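Local coordinates for protein succinate--CoA ligase subunit alpha (PDB 6MEL) that is the alpha subunit of a two-subunit ligase of the succinate–CoA ligase family, built from a Rossmann-like CoA-binding domain and a CoA-ligase domain, at residues N225-A237 with I271-I284. Numbering follows the deposited sequence.
Sequences NISKPVVAFIAGA and IHVVDSPALIGEEI
Val231 and Ala232 of strand 230-235 pair in parallel with His272 and Val273 of the short strand 272-273. Three backbone hydrogen bonds zip the edges together: His272 N to Val230 O (2.8 Å), Ala232 N to His272 O, with the donor nitrogen lying above the plane of the His272 carbonyl, and Val274 N to Ala232 O (2.9 Å), almost straight at 168°. Beyond the third bond a water bridges the chains, accepting from Ile234 N and donating to Val274 O; at the other end a second water links Val230 N with His272 ND1.

On the face carrying Val231, its two methyls divide the work. CG1, anti to the backbone N (chi1 170°), meets Val274 CG2, while CG2 rests 3.7 Å from the aliphatic CG of Glu283 and also touches Ile284 CD1. The carboxylate of Glu283 pairs with Lys286. Farther along, Phe233 packs its ring against the turn that leads into helix 280-288: Pro277 CB sits over one face, 3.9 Å from the ring centroid, in a CH-pi contact, and Asp275 O lies in plane at the edge, 3.5 Å from Phe233 CE1. Ile280 CD1 packs on Phe233 CB. On the opposite face, the one that carries Ala232 and Val273, Ala232 CB meets Ile271 CG2 at 3.7 Å.

The pairing closes a beta-alpha-beta unit whose connecting helix, 259-268, covers the Ala232 and Val273 face through Leu266. Over the other face lies helix 280-288; its first turns, residues 280-284, run nearly antiparallel to strand 230-235, and Ile280 also meets Ala161 and Gln164 of helix 156-167. Strand 203-209 flanks strand 230-235 on its other edge, leaving 272-273 outermost within this chain.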
loop_
_atom_site.group_PDB
_atom_site.type_symbol
_atom_site.label_atom_id
_atom_site.label_comp_id
_atom_site.label_asym_id
_atom_site.label_seq_id
_atom_site.Cartn_x
_atom_site.Cartn_y
_atom_site.Cartn_z
ATOM N N ASN A 225 2.562 27.138 11.150
ATOM C CA ASN A 225 2.213 26.786 12.537
ATOM C C ASN A 225 3.393 26.274 13.363
ATOM O O ASN A 225 3.265 26.196 14.560
ATOM C CB ASN A 225 1.107 25.736 12.590
ATOM C CG ASN A 225 -0.164 26.236 11.955
ATOM O OD1 ASN A 225 -0.942 26.908 12.605
ATOM N ND2 ASN A 225 -0.354 25.974 10.678
ATOM N N ILE A 226 4.473 25.818 12.731
ATOM C CA ILE A 226 5.508 25.084 13.439
ATOM C C ILE A 226 6.804 25.886 13.321
ATOM O O ILE A 226 7.391 25.954 12.243
ATOM C CB ILE A 226 5.663 23.667 12.841
ATOM C CG1 ILE A 226 4.328 22.920 12.786
ATOM C CG2 ILE A 226 6.708 22.863 13.587
ATOM C CD1 ILE A 226 3.793 22.520 14.142
ATOM N N SER A 227 7.306 26.408 14.439
ATOM C CA SER A 227 8.531 27.211 14.382
ATOM C C SER A 227 9.774 26.372 14.724
ATOM O O SER A 227 10.892 26.765 14.436
ATOM C CB SER A 227 8.385 28.421 15.290
ATOM O OG SER A 227 8.258 27.983 16.625
ATOM N N LYS A 228 9.598 25.213 15.362
ATOM C CA LYS A 228 10.723 24.296 15.542
ATOM C C LYS A 228 11.180 23.779 14.186
ATOM O O LYS A 228 10.372 23.590 13.271
ATOM C CB LYS A 228 10.362 23.143 16.484
ATOM C CG LYS A 228 10.028 23.649 17.878
ATOM C CD LYS A 228 9.789 22.609 18.935
ATOM C CE LYS A 228 9.401 23.262 20.257
ATOM N NZ LYS A 228 8.886 22.252 21.223
ATOM N N PRO A 229 12.506 23.605 13.995
ATOM C CA PRO A 229 13.041 23.083 12.743
ATOM C C PRO A 229 12.553 21.661 12.442
ATOM O O PRO A 229 12.471 20.824 13.354
ATOM C CB PRO A 229 14.566 23.038 12.913
ATOM C CG PRO A 229 14.845 23.743 14.218
ATOM C CD PRO A 229 13.549 23.917 14.971
ATOM N N VAL A 230 12.313 21.410 11.154
ATOM C CA VAL A 230 11.849 20.163 10.646
ATOM C C VAL A 230 12.798 19.666 9.555
ATOM O O VAL A 230 13.117 20.420 8.605
ATOM C CB VAL A 230 10.430 20.290 10.092
ATOM C CG1 VAL A 230 9.988 18.974 9.477
ATOM C CG2 VAL A 230 9.467 20.745 11.172
ATOM N N VAL A 231 13.224 18.401 9.694
ATOM C CA VAL A 231 13.991 17.689 8.717
ATOM C C VAL A 231 13.050 16.671 8.088
ATOM O O VAL A 231 12.370 15.968 8.830
ATOM C CB VAL A 231 15.189 16.984 9.364
ATOM C CG1 VAL A 231 15.892 16.023 8.403
ATOM C CG2 VAL A 231 16.190 17.974 9.931
ATOM N N ALA A 232 13.088 16.537 6.757
ATOM C CA ALA A 232 12.249 15.576 6.027
ATOM C C ALA A 232 13.096 14.714 5.113
ATOM O O ALA A 232 14.030 15.190 4.442
ATOM C CB ALA A 232 11.161 16.240 5.238
ATOM N N PHE A 233 12.764 13.417 5.122
ATOM C CA PHE A 233 13.219 12.485 4.112
ATOM C C PHE A 233 11.969 11.782 3.563
ATOM O O PHE A 233 11.195 11.242 4.336
ATOM C CB PHE A 233 14.216 11.445 4.646
ATOM C CG PHE A 233 14.563 10.402 3.600
ATOM C CD1 PHE A 233 15.422 10.704 2.552
ATOM C CD2 PHE A 233 13.932 9.179 3.566
ATOM C CE1 PHE A 233 15.684 9.787 1.544
ATOM C CE2 PHE A 233 14.178 8.266 2.551
ATOM C CZ PHE A 233 15.047 8.577 1.536
ATOM N N ILE A 234 11.814 11.785 2.242
ATOM C CA ILE A 234 10.691 11.213 1.565
ATOM C C ILE A 234 11.225 10.068 0.718
ATOM O O ILE A 234 11.862 10.311 -0.263
ATOM C CB ILE A 234 9.938 12.227 0.671
ATOM C CG1 ILE A 234 9.561 13.513 1.414
ATOM C CG2 ILE A 234 8.698 11.559 0.066
ATOM C CD1 ILE A 234 8.728 13.299 2.684
ATOM N N ALA A 235 10.896 8.828 1.091
ATOM C CA ALA A 235 11.380 7.656 0.347
ATOM C C ALA A 235 10.604 7.467 -0.962
ATOM O O ALA A 235 9.407 7.728 -1.037
ATOM C CB ALA A 235 11.203 6.455 1.226
ATOM N N GLY A 236 11.277 6.943 -1.986
ATOM C CA GLY A 236 10.596 6.534 -3.227
ATOM C C GLY A 236 10.881 7.416 -4.440
ATOM O O GLY A 236 10.172 7.319 -5.417
ATOM N N ALA A 237 11.917 8.253 -4.394
ATOM C CA ALA A 237 12.327 9.075 -5.554
ATOM C C ALA A 237 12.487 8.210 -6.796
ATOM O O ALA A 237 12.246 8.667 -7.851
ATOM C CB ALA A 237 13.657 9.781 -5.287
ATOM N N ILE A 271 11.203 23.665 4.879
ATOM C CA ILE A 271 11.591 22.414 5.587
ATOM C C ILE A 271 13.011 22.029 5.134
ATOM O O ILE A 271 13.407 22.245 3.969
ATOM C CB ILE A 271 10.550 21.296 5.353
ATOM C CG1 ILE A 271 9.241 21.563 6.110
ATOM C CG2 ILE A 271 11.120 19.924 5.709
ATOM C CD1 ILE A 271 8.451 22.780 5.640
ATOM N N HIS A 272 13.804 21.447 6.038
ATOM C CA HIS A 272 15.123 20.942 5.658
ATOM C C HIS A 272 14.986 19.554 5.018
ATOM O O HIS A 272 14.942 18.545 5.705
ATOM C CB HIS A 272 16.085 20.858 6.857
ATOM C CG HIS A 272 16.458 22.152 7.511
ATOM N ND1 HIS A 272 15.553 22.922 8.205
ATOM C CD2 HIS A 272 17.651 22.781 7.629
ATOM C CE1 HIS A 272 16.179 23.978 8.728
ATOM N NE2 HIS A 272 17.454 23.914 8.379
ATOM N N VAL A 273 15.045 19.502 3.690
ATOM C CA VAL A 273 14.810 18.298 2.960
ATOM C C VAL A 273 16.157 17.639 2.696
ATOM O O VAL A 273 17.063 18.274 2.241
ATOM C CB VAL A 273 14.063 18.546 1.636
ATOM C CG1 VAL A 273 13.978 17.272 0.822
ATOM C CG2 VAL A 273 12.677 19.098 1.884
ATOM N N VAL A 274 16.254 16.349 2.994
ATOM C CA VAL A 274 17.479 15.562 2.799
ATOM C C VAL A 274 17.261 14.618 1.624
ATOM O O VAL A 274 16.237 13.891 1.617
ATOM C CB VAL A 274 17.758 14.799 4.114
ATOM C CG1 VAL A 274 18.798 13.723 3.967
ATOM C CG2 VAL A 274 18.175 15.773 5.200
ATOM N N ASP A 275 18.223 14.566 0.689
ATOM C CA ASP A 275 18.120 13.732 -0.493
ATOM C C ASP A 275 18.572 12.309 -0.174
ATOM O O ASP A 275 17.935 11.345 -0.592
ATOM C CB ASP A 275 18.919 14.295 -1.675
ATOM C CG ASP A 275 18.313 15.583 -2.214
ATOM O OD1 ASP A 275 17.050 15.700 -2.274
ATOM O OD2 ASP A 275 19.087 16.486 -2.515
ATOM N N SER A 276 19.684 12.166 0.552
ATOM C CA SER A 276 20.238 10.852 0.827
ATOM C C SER A 276 19.740 10.400 2.183
ATOM O O SER A 276 19.911 11.127 3.159
ATOM C CB SER A 276 21.753 10.829 0.829
ATOM O OG SER A 276 22.231 9.653 1.490
ATOM N N PRO A 277 19.193 9.178 2.323
ATOM C CA PRO A 277 18.720 8.730 3.622
ATOM C C PRO A 277 19.841 8.501 4.643
ATOM O O PRO A 277 19.570 8.261 5.817
ATOM C CB PRO A 277 18.045 7.402 3.272
ATOM C CG PRO A 277 18.873 6.892 2.133
ATOM C CD PRO A 277 19.062 8.134 1.286
ATOM N N ALA A 278 21.090 8.526 4.177
ATOM C CA ALA A 278 22.237 8.333 5.065
ATOM C C ALA A 278 22.524 9.585 5.877
ATOM O O ALA A 278 23.231 9.461 6.845
ATOM C CB ALA A 278 23.473 7.958 4.287
ATOM N N LEU A 279 21.964 10.740 5.478
ATOM C CA LEU A 279 22.394 12.051 5.996
ATOM C C LEU A 279 21.333 12.753 6.868
ATOM O O LEU A 279 21.411 13.969 7.087
ATOM C CB LEU A 279 22.778 12.899 4.787
ATOM C CG LEU A 279 23.839 12.299 3.866
ATOM C CD1 LEU A 279 24.284 13.344 2.834
ATOM C CD2 LEU A 279 25.058 11.804 4.641
ATOM N N ILE A 280 20.380 11.992 7.434
ATOM C CA ILE A 280 19.368 12.551 8.315
ATOM C C ILE A 280 20.011 13.044 9.623
ATOM O O ILE A 280 19.677 14.146 10.104
ATOM C CB ILE A 280 18.239 11.534 8.569
ATOM C CG1 ILE A 280 17.511 11.181 7.266
ATOM C CG2 ILE A 280 17.252 12.027 9.622
ATOM C CD1 ILE A 280 16.615 9.944 7.389
ATOM N N GLY A 281 20.850 12.203 10.240
ATOM C CA GLY A 281 21.599 12.598 11.435
ATOM C C GLY A 281 22.427 13.865 11.187
ATOM O O GLY A 281 22.423 14.790 11.974
ATOM N N GLU A 282 23.123 13.904 10.056
ATOM C CA GLU A 282 23.951 15.038 9.730
ATOM C C GLU A 282 23.102 16.307 9.637
ATOM O O GLU A 282 23.576 17.378 10.022
ATOM C CB GLU A 282 24.703 14.822 8.430
ATOM C CG GLU A 282 25.872 13.860 8.566
ATOM C CD GLU A 282 26.777 13.872 7.330
ATOM O OE1 GLU A 282 26.671 14.829 6.540
ATOM O OE2 GLU A 282 27.517 12.898 7.119
ATOM N N GLU A 283 21.863 16.198 9.122
ATOM C CA GLU A 283 21.034 17.388 8.979
ATOM C C GLU A 283 20.686 17.937 10.361
ATOM O O GLU A 283 20.703 19.156 10.592
ATOM C CB GLU A 283 19.763 17.122 8.172
ATOM C CG GLU A 283 19.096 18.370 7.665
ATOM C CD GLU A 283 19.859 19.109 6.570
ATOM O OE1 GLU A 283 20.878 18.590 6.103
ATOM O OE2 GLU A 283 19.451 20.214 6.243
ATOM N N ILE A 284 20.367 17.043 11.287
ATOM C CA ILE A 284 20.100 17.454 12.645
ATOM C C ILE A 284 21.332 18.167 13.259
ATOM O O ILE A 284 21.174 19.173 13.966
ATOM C CB ILE A 284 19.628 16.252 13.477
ATOM C CG1 ILE A 284 18.161 15.873 13.159
ATOM C CG2 ILE A 284 19.829 16.491 14.954
ATOM C CD1 ILE A 284 17.127 16.896 13.534
HETATM O O HOH W 1 13.113 23.543 9.314
HETATM O O HOH W 2 13.830 13.101 0.598
#